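Local coordinates for SusD-like carbohydrate binding protein BF1063 (Bacteroides fragilis NCTC 9343, PDB 3I4G) that probably binds carbohydrate at the outer membrane of the cell, as a member of the SusD family of glycan-capturing proteins, at residues 38-43 with 266-271; 52-57 with 380-385; 60-65 with 452-457; 272-277 with 333-338; 279-284 with 360-365. All coordinates share one frame; numbering follows the deposited sequence.

Interaction 1: 38-43 with 266-271; sequences DGVEYN and LPQHAL
Val-40 and His-269 meet through two first torsions: chi1 of 172° sets CG1 of Val-40 anti to its backbone N, while chi1 of -113°, far from a staggered value, swings CG of His-269 out from helix 266-270. The contact joins two distant parts of this SusD-family fold, the irregular loop between helices 21-33 and 50-54 and the short helix 266-270. The imidazole pushes in among three consecutive loop residues. Val-40 CG1 lies 3.8 Å from His-269 CE1, and the two side chains cross at about a right angle. The carbonyl O of Glu-41 sits at the ring edge, near its plane, 3.1 Å from His-269 CE1; it approaches the C-H corner, and its angle to ND1 is too poor for a hydrogen bond. Tyr-42 comes against the same corner, its CD1 3.8 Å from His-269 CE1, with the two ring planes inclined at 80°. Both ring nitrogens have partners: ND1 bonds Tyr-50 OH, which also accepts a hydrogen bond from the backbone N of Glu-41, and NE2 bonds a sulfonate oxygen of a buffer molecule, probably from the crystallisation liquor. Gln-268, whose amide pairs with Gln-376, adds aliphatic packing one residue earlier: its CG rests 3.9 Å from CG2 of Val-40.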
# COMPACT_ATOMS: atom_id res chain seq x y z
N ASP A 38 -15.00 -12.17 4.17
CA ASP A 38 -15.97 -11.13 3.95
C ASP A 38 -16.03 -10.13 5.09
O ASP A 38 -16.20 -10.51 6.25
CB ASP A 38 -17.35 -11.81 3.79
CG ASP A 38 -18.47 -10.83 3.52
OD1 ASP A 38 -18.22 -9.73 2.99
OD2 ASP A 38 -19.64 -11.19 3.83
N GLY A 39 -15.86 -8.85 4.75
CA GLY A 39 -16.08 -7.79 5.71
C GLY A 39 -14.98 -7.21 6.54
O GLY A 39 -13.85 -7.06 6.10
N VAL A 40 -15.35 -6.86 7.76
CA VAL A 40 -14.45 -6.15 8.67
C VAL A 40 -13.37 -7.07 9.19
O VAL A 40 -13.66 -8.23 9.56
CB VAL A 40 -15.25 -5.58 9.83
CG1 VAL A 40 -14.36 -4.99 10.92
CG2 VAL A 40 -16.24 -4.51 9.29
N GLU A 41 -12.14 -6.57 9.20
CA GLU A 41 -11.02 -7.31 9.80
C GLU A 41 -10.32 -6.36 10.74
O GLU A 41 -10.19 -5.18 10.47
CB GLU A 41 -10.09 -7.86 8.75
CG GLU A 41 -9.45 -6.85 7.85
CD GLU A 41 -8.46 -7.41 6.87
OE1 GLU A 41 -8.45 -8.64 6.62
OE2 GLU A 41 -7.64 -6.63 6.34
N TYR A 42 -9.83 -6.91 11.85
CA TYR A 42 -9.17 -6.14 12.91
C TYR A 42 -7.68 -6.29 12.88
O TYR A 42 -6.97 -5.73 13.72
CB TYR A 42 -9.74 -6.55 14.27
CG TYR A 42 -11.22 -6.25 14.35
CD1 TYR A 42 -11.66 -4.94 14.51
CD2 TYR A 42 -12.17 -7.25 14.16
CE1 TYR A 42 -13.03 -4.66 14.56
CE2 TYR A 42 -13.53 -6.95 14.19
CZ TYR A 42 -13.92 -5.66 14.39
OH TYR A 42 -15.29 -5.33 14.44
N ASN A 43 -7.18 -6.97 11.84
CA ASN A 43 -5.78 -7.21 11.61
C ASN A 43 -5.64 -7.68 10.18
O ASN A 43 -6.65 -8.00 9.53
CB ASN A 43 -5.24 -8.24 12.62
CG ASN A 43 -6.16 -9.37 12.82
OD1 ASN A 43 -6.41 -10.17 11.90
ND2 ASN A 43 -6.77 -9.42 14.01
N LEU A 266 -13.79 -1.97 4.68
CA LEU A 266 -13.04 -0.73 4.77
C LEU A 266 -13.95 0.46 5.09
O LEU A 266 -13.59 1.30 5.91
CB LEU A 266 -12.21 -0.46 3.49
CG LEU A 266 -11.40 0.82 3.50
CD1 LEU A 266 -10.35 0.86 4.66
CD2 LEU A 266 -10.74 1.00 2.14
N PRO A 267 -15.15 0.58 4.47
CA PRO A 267 -16.00 1.72 4.85
C PRO A 267 -16.38 1.75 6.34
O PRO A 267 -16.31 2.80 6.98
CB PRO A 267 -17.22 1.54 3.96
CG PRO A 267 -16.70 0.75 2.78
CD PRO A 267 -15.77 -0.23 3.41
N GLN A 268 -16.79 0.61 6.90
CA GLN A 268 -17.10 0.60 8.32
C GLN A 268 -15.92 1.08 9.12
O GLN A 268 -16.06 1.80 10.13
CB GLN A 268 -17.46 -0.83 8.73
CG GLN A 268 -17.67 -1.00 10.24
CD GLN A 268 -18.91 -0.31 10.73
OE1 GLN A 268 -19.99 -0.92 10.74
NE2 GLN A 268 -18.80 0.97 11.07
N HIS A 269 -14.73 0.65 8.74
CA HIS A 269 -13.56 1.00 9.49
C HIS A 269 -13.05 2.40 9.29
O HIS A 269 -12.55 2.98 10.26
CB HIS A 269 -12.38 0.03 9.20
CG HIS A 269 -12.02 -0.80 10.39
ND1 HIS A 269 -11.72 -2.15 10.30
CD2 HIS A 269 -11.90 -0.47 11.69
CE1 HIS A 269 -11.46 -2.60 11.52
NE2 HIS A 269 -11.56 -1.61 12.38
N ALA A 270 -13.15 2.92 8.08
CA ALA A 270 -12.43 4.16 7.74
C ALA A 270 -13.28 5.37 7.37
O ALA A 270 -12.71 6.44 7.17
CB ALA A 270 -11.42 3.89 6.63
N LEU A 271 -14.59 5.21 7.22
CA LEU A 271 -15.46 6.36 7.14
C LEU A 271 -15.52 7.02 8.51
O LEU A 271 -15.18 6.42 9.54
CB LEU A 271 -16.89 5.98 6.70
CG LEU A 271 -16.98 5.47 5.27
CD1 LEU A 271 -18.42 5.00 4.92
CD2 LEU A 271 -16.53 6.52 4.20

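Interaction 2: 52-57 with 380-385; sequences GMIMME and GLTPVI
Met-53, a selenomethionine in this crystal, meets Thr-382 and Val-384 with the far end of its side chain and carries most of the contact. The chain runs extended as far as SE and then bends, chi3 73°, bringing CE close to the strand backbone. There the packing is tight: CE lies 3.6 Å from Thr-382 OG1 and equally 3.6 Å from the carbonyl O of Pro-383, while SE rests 3.8 Å from Val-384 CG2. The side chains of Met-53 and Thr-382 slide past each other in opposite directions. The contact is thinner at Ile-54, which reaches across with the tip of one branch, CD1, at 3.7 Å from Thr-382 CG2; Pro-383, its CB directed away, contributes through its backbone O. No hydrogen bond joins the segments, and neither end is a solvent side, since all five touching residues are buried. The backbones stay well apart, with CA atoms no nearer than 8.5 Å between Met-53 and Val-384. Strand 380-386 pairs antiparallel with strand 254-257 and carries a classic beta bulge, Val-384 and Ile-385 facing Phe-253. Helix 50-54 packs on this two-stranded ribbon through Met-53 and Ile-54, and Val-384 also touches Phe-203 of helix 197-211.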
# COMPACT_ATOMS: atom_id res chain seq x y z
N GLY A 52 -4.02 -5.18 5.77
CA GLY A 52 -2.68 -5.60 5.46
C GLY A 52 -1.91 -4.68 4.55
O GLY A 52 -0.68 -4.60 4.67
N MSE A 53 -2.63 -3.98 3.68
CA MSE A 53 -2.03 -3.09 2.71
C MSE A 53 -2.27 -1.62 3.04
O MSE A 53 -1.37 -0.94 3.53
CB MSE A 53 -2.56 -3.43 1.31
CG MSE A 53 -1.98 -2.57 0.14
SE MSE A 53 -2.41 -3.23 -1.58
CE MSE A 53 -4.31 -2.71 -1.54
N ILE A 54 -3.47 -1.12 2.84
CA ILE A 54 -3.78 0.32 3.03
C ILE A 54 -3.39 0.78 4.41
O ILE A 54 -2.71 1.81 4.56
CB ILE A 54 -5.27 0.58 2.74
CG1 ILE A 54 -5.55 0.36 1.26
CG2 ILE A 54 -5.69 2.00 3.15
CD1 ILE A 54 -7.06 0.14 0.96
N MSE A 55 -3.74 0.00 5.43
CA MSE A 55 -3.44 0.46 6.77
C MSE A 55 -1.99 0.35 7.17
O MSE A 55 -1.64 0.90 8.22
CB MSE A 55 -4.34 -0.24 7.78
CG MSE A 55 -5.80 0.10 7.57
SE MSE A 55 -6.97 -0.70 8.88
CE MSE A 55 -8.53 0.25 8.49
N MSE A 56 -1.12 -0.24 6.34
CA MSE A 56 0.30 -0.10 6.59
C MSE A 56 0.69 1.36 6.54
O MSE A 56 1.76 1.72 7.02
CB MSE A 56 1.18 -0.88 5.61
CG MSE A 56 1.17 -2.33 5.82
SE MSE A 56 2.67 -3.19 4.93
CE MSE A 56 3.70 -3.86 6.44
N GLU A 57 -0.12 2.24 5.96
CA GLU A 57 0.22 3.65 5.98
C GLU A 57 0.31 4.17 7.42
O GLU A 57 1.01 5.15 7.69
CB GLU A 57 -0.79 4.49 5.17
CG GLU A 57 -0.16 5.58 4.39
CD GLU A 57 0.47 5.15 3.09
OE1 GLU A 57 0.76 3.97 2.87
OE2 GLU A 57 0.74 6.02 2.29
N GLY A 380 -15.83 -2.69 -3.55
CA GLY A 380 -14.60 -1.93 -3.43
C GLY A 380 -13.59 -2.33 -4.45
O GLY A 380 -13.67 -3.42 -5.03
N LEU A 381 -12.60 -1.48 -4.68
CA LEU A 381 -11.52 -1.78 -5.61
C LEU A 381 -10.26 -1.12 -5.09
O LEU A 381 -10.19 0.13 -5.01
CB LEU A 381 -11.90 -1.31 -7.00
CG LEU A 381 -11.04 -1.67 -8.21
CD1 LEU A 381 -9.66 -1.00 -8.15
CD2 LEU A 381 -10.91 -3.17 -8.32
N THR A 382 -9.27 -1.94 -4.72
CA THR A 382 -8.01 -1.41 -4.16
C THR A 382 -6.85 -1.85 -5.04
O THR A 382 -6.43 -3.03 -5.01
CB THR A 382 -7.81 -1.86 -2.72
OG1 THR A 382 -7.71 -3.28 -2.67
CG2 THR A 382 -8.98 -1.41 -1.86
N PRO A 383 -6.30 -0.92 -5.84
CA PRO A 383 -5.13 -1.28 -6.64
C PRO A 383 -3.91 -1.69 -5.83
O PRO A 383 -3.66 -1.14 -4.74
CB PRO A 383 -4.83 0.02 -7.39
CG PRO A 383 -6.19 0.70 -7.48
CD PRO A 383 -6.77 0.45 -6.15
N VAL A 384 -3.18 -2.66 -6.38
CA VAL A 384 -1.92 -3.14 -5.83
C VAL A 384 -0.76 -2.62 -6.67
O VAL A 384 0.26 -2.17 -6.15
CB VAL A 384 -1.94 -4.67 -5.76
CG1 VAL A 384 -0.62 -5.16 -5.22
CG2 VAL A 384 -3.06 -5.16 -4.84
N ILE A 385 -0.89 -2.66 -7.99
CA ILE A 385 0.09 -2.13 -8.92
C ILE A 385 -0.62 -1.23 -9.92
O ILE A 385 -1.50 -1.66 -10.66
CB ILE A 385 0.83 -3.22 -9.73
CG1 ILE A 385 1.56 -4.23 -8.82
CG2 ILE A 385 1.80 -2.60 -10.75
CD1 ILE A 385 2.73 -3.68 -7.98

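Interaction 3: 60-65 with 452-457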
# COMPACT_ATOMS: atom_id res chain seq x y z
N SER A 60 3.79 4.55 8.76
CA SER A 60 4.62 5.48 8.03
C SER A 60 4.41 6.91 8.51
O SER A 60 3.55 7.18 9.34
CB SER A 60 4.30 5.43 6.52
OG SER A 60 3.12 6.11 6.20
N ASP A 61 5.21 7.80 7.95
CA ASP A 61 5.11 9.23 8.17
C ASP A 61 3.84 9.87 7.58
O ASP A 61 3.59 11.03 7.84
CB ASP A 61 6.40 9.96 7.71
CG ASP A 61 6.83 9.65 6.30
OD1 ASP A 61 6.39 8.62 5.72
OD2 ASP A 61 7.68 10.39 5.77
N ASN A 62 3.07 9.12 6.82
CA ASN A 62 1.85 9.62 6.21
C ASN A 62 0.62 9.57 7.08
O ASN A 62 -0.34 10.31 6.79
CB ASN A 62 1.51 8.83 4.92
CG ASN A 62 2.36 9.18 3.73
OD1 ASN A 62 3.11 10.15 3.74
ND2 ASN A 62 2.18 8.42 2.65
N ALA A 63 0.58 8.73 8.11
CA ALA A 63 -0.69 8.49 8.78
C ALA A 63 -0.47 7.92 10.17
O ALA A 63 0.65 7.69 10.60
CB ALA A 63 -1.57 7.56 7.94
N PHE A 64 -1.58 7.72 10.85
CA PHE A 64 -1.62 7.28 12.24
C PHE A 64 -2.80 6.34 12.41
O PHE A 64 -3.81 6.46 11.73
CB PHE A 64 -1.75 8.50 13.13
CG PHE A 64 -1.78 8.22 14.62
CD1 PHE A 64 -0.61 7.90 15.27
CD2 PHE A 64 -2.91 8.42 15.38
CE1 PHE A 64 -0.57 7.67 16.66
CE2 PHE A 64 -2.89 8.22 16.75
CZ PHE A 64 -1.71 7.85 17.40
N ASP A 65 -2.66 5.42 13.35
CA ASP A 65 -3.72 4.47 13.68
C ASP A 65 -4.56 5.04 14.81
O ASP A 65 -4.01 5.36 15.85
CB ASP A 65 -3.08 3.14 14.10
CG ASP A 65 -4.04 2.02 14.11
OD1 ASP A 65 -4.89 1.98 14.99
OD2 ASP A 65 -4.00 1.14 13.23
N GLY A 452 -0.69 2.19 0.96
CA GLY A 452 0.02 1.10 1.64
C GLY A 452 1.40 0.79 1.13
O GLY A 452 1.94 -0.29 1.41
N ILE A 453 2.04 1.73 0.42
CA ILE A 453 3.37 1.54 -0.16
C ILE A 453 4.43 2.38 0.56
O ILE A 453 5.63 2.11 0.45
CB ILE A 453 3.30 1.85 -1.69
CG1 ILE A 453 2.28 0.95 -2.35
CG2 ILE A 453 4.68 1.68 -2.34
CD1 ILE A 453 1.92 1.38 -3.76
N ARG A 454 4.00 3.40 1.31
CA ARG A 454 4.96 4.32 1.91
C ARG A 454 5.92 3.64 2.88
O ARG A 454 7.11 3.94 2.87
CB ARG A 454 4.23 5.44 2.64
CG ARG A 454 5.15 6.52 3.23
CD ARG A 454 5.96 7.28 2.24
NE ARG A 454 6.75 8.31 2.92
CZ ARG A 454 7.69 9.03 2.37
NH1 ARG A 454 8.00 8.83 1.10
NH2 ARG A 454 8.33 9.94 3.07
N TYR A 455 5.40 2.76 3.74
CA TYR A 455 6.26 2.05 4.67
C TYR A 455 7.27 1.22 3.90
O TYR A 455 8.48 1.26 4.24
CB TYR A 455 5.40 1.22 5.62
CG TYR A 455 6.15 0.42 6.64
CD1 TYR A 455 6.87 1.01 7.67
CD2 TYR A 455 6.14 -0.94 6.59
CE1 TYR A 455 7.56 0.25 8.59
CE2 TYR A 455 6.78 -1.71 7.52
CZ TYR A 455 7.49 -1.12 8.53
OH TYR A 455 8.13 -1.89 9.47
N TRP A 456 6.82 0.46 2.91
CA TRP A 456 7.75 -0.33 2.10
C TRP A 456 8.84 0.58 1.54
O TRP A 456 10.02 0.23 1.53
CB TRP A 456 6.96 -1.04 1.00
CG TRP A 456 7.76 -1.99 0.22
CD1 TRP A 456 8.15 -3.23 0.64
CD2 TRP A 456 8.32 -1.79 -1.08
NE1 TRP A 456 8.95 -3.82 -0.33
CE2 TRP A 456 9.08 -2.96 -1.40
CE3 TRP A 456 8.26 -0.76 -2.02
CZ2 TRP A 456 9.76 -3.10 -2.61
CZ3 TRP A 456 8.92 -0.93 -3.22
CH2 TRP A 456 9.66 -2.08 -3.50
N ASP A 457 8.49 1.76 1.05
CA ASP A 457 9.48 2.66 0.48
C ASP A 457 10.47 3.21 1.51
O ASP A 457 11.68 3.19 1.29
CB ASP A 457 8.81 3.85 -0.20
CG ASP A 457 8.15 3.53 -1.53
OD1 ASP A 457 8.51 2.53 -2.19
OD2 ASP A 457 7.30 4.37 -1.93
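Asp-61 and Arg-454 form a buried, two-pronged salt bridge. The guanidinium is gripped side-on: NE donates to Asp-61 OD1 at 2.8 Å, and NH2 donates to Asp-61 OD2 at 2.8 Å with an almost straight N-H...O angle of 179°. Each carboxylate oxygen uses its syn lone pair, and the two flat groups are nearly coplanar, 10° apart, the usual geometry of a strong bidentate pair. A bend at chi2 of Arg-454 (62°) places CD so that the chain turns past the loop. Its aliphatic part is flanked by neighbouring residues of that loop: Ser-60 CB lies 3.6 Å from Arg-454 CG, and Asn-62 ND2 is also 3.6 Å from Arg-454 CG.

In the next shell, a type I turn from Ser-60 to Ala-63 presents Asp-61. An ST turn steadies it, with Ser-60 OG accepting from Asn-62 N at 3.1 Å while also bonding Glu-57 O. The amide of Asn-62 is held at both ends, OD1 by Arg-445 NE and ND2 by Glu-57 OE2. Tyr-455 packs beside Ser-60 and bonds Trp-513 through its hydroxyl. The turn leads into strand 63-65, which pairs antiparallel with strand 281-283, whereas Arg-454 starts helix 454-461, lying against helices 433-447 and 197-211.

Interaction 4: 272-277 with 333-338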
# COMPACT_ATOMS: atom_id res chain seq x y z
N SER A 272 -15.99 8.28 8.56
CA SER A 272 -16.15 8.97 9.83
C SER A 272 -17.56 8.72 10.38
O SER A 272 -18.44 8.15 9.69
CB SER A 272 -15.85 10.46 9.68
OG SER A 272 -16.92 11.15 9.08
N ALA A 273 -17.80 9.13 11.60
CA ALA A 273 -19.07 8.84 12.26
C ALA A 273 -20.28 9.33 11.50
O ALA A 273 -21.30 8.65 11.49
CB ALA A 273 -19.06 9.43 13.68
N LYS A 274 -20.20 10.49 10.88
CA LYS A 274 -21.37 11.04 10.15
C LYS A 274 -21.81 10.13 9.02
O LYS A 274 -22.97 10.19 8.58
CB LYS A 274 -21.09 12.45 9.62
CG LYS A 274 -20.18 12.51 8.39
CD LYS A 274 -19.80 13.96 8.04
CE LYS A 274 -19.06 14.04 6.75
NZ LYS A 274 -19.83 13.51 5.56
N ASP A 275 -20.89 9.30 8.51
CA ASP A 275 -21.18 8.36 7.45
C ASP A 275 -21.17 6.90 7.92
O ASP A 275 -21.09 5.98 7.11
CB ASP A 275 -20.21 8.60 6.29
CG ASP A 275 -20.41 9.94 5.67
OD1 ASP A 275 -21.57 10.19 5.26
OD2 ASP A 275 -19.45 10.75 5.62
N GLY A 276 -21.26 6.71 9.23
CA GLY A 276 -21.40 5.35 9.78
C GLY A 276 -20.13 4.62 10.11
O GLY A 276 -20.20 3.44 10.44
N GLY A 277 -18.98 5.30 10.07
CA GLY A 277 -17.71 4.60 10.24
C GLY A 277 -17.00 4.88 11.54
O GLY A 277 -17.40 5.74 12.31
N THR A 333 -21.97 15.90 2.65
CA THR A 333 -22.17 16.64 3.89
C THR A 333 -20.81 17.02 4.45
O THR A 333 -19.78 16.42 4.14
CB THR A 333 -23.00 15.83 4.93
OG1 THR A 333 -22.32 14.62 5.30
CG2 THR A 333 -24.41 15.49 4.35
N GLU A 334 -20.83 18.08 5.24
CA GLU A 334 -19.60 18.65 5.77
C GLU A 334 -19.01 17.81 6.89
O GLU A 334 -19.70 17.44 7.85
CB GLU A 334 -19.87 20.06 6.29
CG GLU A 334 -18.60 20.83 6.72
CD GLU A 334 -18.89 22.24 7.13
OE1 GLU A 334 -19.74 22.88 6.49
OE2 GLU A 334 -18.22 22.75 8.05
N TYR A 335 -17.71 17.56 6.80
CA TYR A 335 -16.97 16.89 7.87
C TYR A 335 -16.73 17.94 8.97
O TYR A 335 -16.17 19.00 8.71
CB TYR A 335 -15.66 16.33 7.35
CG TYR A 335 -14.87 15.58 8.40
CD1 TYR A 335 -15.44 14.57 9.19
CD2 TYR A 335 -13.54 15.82 8.57
CE1 TYR A 335 -14.70 13.87 10.12
CE2 TYR A 335 -12.79 15.13 9.48
CZ TYR A 335 -13.36 14.15 10.24
OH TYR A 335 -12.57 13.46 11.17
N LYS A 336 -17.14 17.64 10.20
CA LYS A 336 -16.97 18.52 11.35
C LYS A 336 -16.07 17.80 12.36
O LYS A 336 -16.45 16.77 12.92
CB LYS A 336 -18.33 18.89 11.94
CG LYS A 336 -19.17 19.66 10.95
CD LYS A 336 -20.53 20.00 11.49
CE LYS A 336 -21.31 20.73 10.44
NZ LYS A 336 -22.69 21.03 10.88
N MSE A 337 -14.89 18.39 12.58
CA MSE A 337 -13.88 17.81 13.43
C MSE A 337 -13.00 18.92 13.99
O MSE A 337 -12.24 19.53 13.23
CB MSE A 337 -13.05 16.82 12.59
CG MSE A 337 -11.93 16.07 13.35
SE MSE A 337 -12.51 15.18 14.98
CE MSE A 337 -14.08 14.34 14.36
N SER A 338 -13.03 19.13 15.30
CA SER A 338 -12.27 20.19 15.92
C SER A 338 -12.16 19.97 17.41
O SER A 338 -13.07 19.39 18.01
CB SER A 338 -13.00 21.52 15.74
OG SER A 338 -12.40 22.57 16.53
O HOH W 1 -22.86 12.25 4.21
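Lys-274 reaches Thr-333 with its ammonium; NZ has four oxygen partners, and Thr-333 OG1 and both carboxylate oxygens of Asp-275 are also engaged. NZ donates to Thr-333 OG1 at 2.7 Å and, over a longer 3.2 Å, to the carbonyl O of Thr-333, meeting that oxygen from well above the carbonyl plane. It also forms a salt bridge with its sequence neighbour, NZ to Asp-275 OD2 at 2.8 Å, on the syn side of the carboxylate and 21° out of its plane. Phe-330 O is a fourth acceptor. Three N-H bonds thus serve four oxygens, and at least one must be shared. A last torsion of 60° turns NZ into this cluster.

Thr-333 OG1, having accepted from the lysine, donates to a water at 2.7 Å, and the water donates to Asp-275 OD1 at 2.6 Å; lysine, threonine, water and aspartate close a ring of bonds. The loop 272-277 is itself tied by Ser-272 O, which accepts from Asp-275 N and Gly-277 N on opposite faces of its plane. Apolar contact flanks the polar cluster: Ser-272 CB lies 3.6 Å from Tyr-335 CE1, and Lys-274 CE sits at the edge of the tyrosine ring. At this partly exposed junction with the hairpin of strands 329-330 and 333-334, the carboxylate and carbonyl oxygens around NZ would be expected to favour its charged form.

Interaction 5: 279-284 with 360-365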
# COMPACT_ATOMS: atom_id res chain seq x y z
N SER A 279 -13.55 5.68 11.83
CA SER A 279 -12.41 6.61 11.72
C SER A 279 -11.09 5.98 12.09
O SER A 279 -10.25 6.60 12.73
CB SER A 279 -12.63 7.87 12.58
OG SER A 279 -13.85 8.54 12.24
N LEU A 280 -10.84 4.75 11.67
CA LEU A 280 -9.56 4.10 12.06
C LEU A 280 -8.35 4.68 11.33
O LEU A 280 -7.28 4.75 11.91
CB LEU A 280 -9.65 2.58 11.85
CG LEU A 280 -8.43 1.78 12.33
CD1 LEU A 280 -8.11 2.06 13.79
CD2 LEU A 280 -8.59 0.28 12.12
N VAL A 281 -8.52 5.05 10.05
CA VAL A 281 -7.42 5.56 9.18
C VAL A 281 -7.30 7.07 9.27
O VAL A 281 -8.22 7.77 8.91
CB VAL A 281 -7.66 5.15 7.71
CG1 VAL A 281 -6.50 5.64 6.85
CG2 VAL A 281 -7.83 3.65 7.63
N ASN A 282 -6.18 7.59 9.82
CA ASN A 282 -6.02 9.03 10.08
C ASN A 282 -4.74 9.63 9.46
O ASN A 282 -3.65 9.49 10.02
CB ASN A 282 -5.95 9.26 11.61
CG ASN A 282 -7.14 8.76 12.43
OD1 ASN A 282 -7.03 8.67 13.64
ND2 ASN A 282 -8.31 8.52 11.80
N PRO A 283 -4.85 10.29 8.30
CA PRO A 283 -3.67 10.95 7.72
C PRO A 283 -3.05 11.95 8.67
O PRO A 283 -3.73 12.55 9.47
CB PRO A 283 -4.25 11.63 6.47
CG PRO A 283 -5.47 10.81 6.11
CD PRO A 283 -6.03 10.40 7.45
N ALA A 284 -1.75 12.11 8.56
CA ALA A 284 -0.98 12.99 9.41
C ALA A 284 -0.59 14.30 8.75
O ALA A 284 -0.55 14.43 7.52
CB ALA A 284 0.31 12.29 9.85
N PHE A 360 -7.62 14.73 10.20
CA PHE A 360 -7.73 14.35 8.79
C PHE A 360 -8.43 13.00 8.71
O PHE A 360 -8.42 12.19 9.67
CB PHE A 360 -6.37 14.25 8.13
CG PHE A 360 -5.60 15.55 8.05
CD1 PHE A 360 -6.00 16.53 7.16
CD2 PHE A 360 -4.49 15.80 8.86
CE1 PHE A 360 -5.30 17.71 7.05
CE2 PHE A 360 -3.80 16.98 8.75
CZ PHE A 360 -4.21 17.94 7.88
N MSE A 361 -8.96 12.74 7.53
CA MSE A 361 -9.54 11.47 7.16
C MSE A 361 -9.12 11.12 5.75
O MSE A 361 -8.68 11.99 4.99
CB MSE A 361 -11.05 11.53 7.27
CG MSE A 361 -11.58 11.73 8.68
SE MSE A 361 -11.25 10.10 9.79
CE MSE A 361 -12.52 9.05 9.09
N MSE A 362 -9.26 9.84 5.39
CA MSE A 362 -8.95 9.40 4.03
C MSE A 362 -10.17 9.49 3.13
O MSE A 362 -11.20 8.91 3.40
CB MSE A 362 -8.43 7.95 4.03
CG MSE A 362 -8.09 7.42 2.64
SE MSE A 362 -7.29 5.64 2.74
CE MSE A 362 -8.85 4.72 3.14
N ARG A 363 -10.02 10.21 2.02
CA ARG A 363 -11.05 10.30 0.97
C ARG A 363 -10.87 9.19 -0.07
O ARG A 363 -11.85 8.69 -0.65
CB ARG A 363 -11.00 11.67 0.27
CG ARG A 363 -12.22 11.94 -0.59
CD ARG A 363 -12.13 13.20 -1.41
NE ARG A 363 -12.18 14.45 -0.65
CZ ARG A 363 -13.30 15.08 -0.31
NH1 ARG A 363 -14.49 14.54 -0.54
NH2 ARG A 363 -13.24 16.24 0.33
N LYS A 364 -9.63 8.82 -0.36
CA LYS A 364 -9.31 7.78 -1.35
C LYS A 364 -10.06 6.50 -1.01
O LYS A 364 -10.21 6.16 0.15
CB LYS A 364 -7.82 7.54 -1.39
CG LYS A 364 -7.34 6.63 -2.52
CD LYS A 364 -5.82 6.60 -2.66
CE LYS A 364 -5.26 7.85 -3.40
NZ LYS A 364 -3.78 7.84 -3.55
N TYR A 365 -10.52 5.82 -2.08
CA TYR A 365 -11.22 4.53 -2.09
C TYR A 365 -12.73 4.60 -1.84
O TYR A 365 -13.40 3.58 -1.91
CB TYR A 365 -10.59 3.55 -1.08
CG TYR A 365 -9.15 3.22 -1.29
CD1 TYR A 365 -8.72 2.43 -2.36
CD2 TYR A 365 -8.17 3.68 -0.41
CE1 TYR A 365 -7.39 2.13 -2.55
CE2 TYR A 365 -6.84 3.41 -0.61
CZ TYR A 365 -6.44 2.62 -1.67
OH TYR A 365 -5.13 2.31 -1.82
O HOH W 2 -10.11 7.63 6.95
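Pro-283 and Phe-360 make the main apolar contact, CB to CB at 3.8 Å. The proline ring also lies over the backbone of the other strand, its CD 3.6 Å from Met-361 C. Further along, Val-281 CG1 meets Met-362 CB obliquely at 4.1 Å. Met-361 begins by pointing away, but successive bends at chi2 (-69°) and chi3 (-75°) curl the selenomethionine back, bringing CE to 3.5 Å from Ser-279 OG and SE beside the amide of Asn-282, the two side chains pointing the same way.

An aromatic edge meets a carbonyl: Pro-283 O lies near the plane of the Phe-360 ring, 3.4 Å from CD2, and also bonds Thr-358 OG1.

Among the polar links, no direct hydrogen bond spans the segments. A water does so instead, donating to Val-281 O at 2.7 Å and accepting from Met-362 N at 2.8 Å. Asn-282 ND2 folds back on its own segment, donating to Ser-279 O and Val-281 O, in each case from above the carbonyl plane, while OD1 takes Arg-357 N.

Strands 281-283 and 360-362 cross at 121° and belong to different antiparallel pairs, the first with strand 63-65 and the second with strand 323-325; Met-362 also reaches Ile-54 of helix 50-54.

Interactions 1, 2, 3 and 5 cluster around residues 50-65, with centres 11 to 18 Å apart; interaction 4 lies farther out, about 24 Å from the centre of the chain, but touches interaction 5, about 11 Å away centre to centre. The first three tie early residues to late ones, 223 to 387 positions apart, and their segments alternate along the sequence; interactions 4 and 5 are shorter-range links lying within the span of interaction 3. Interaction 2 touches interaction 3 through Glu-57 and interaction 5 through Met-55 and Ile-54. Interactions 3 and 5 share the sheet of strands 63-65 and 281-283, and Met-361 connects interaction 5 to 1 and 4. Sequence-distant parts of this SusD-like protein are thereby knitted into one compact body.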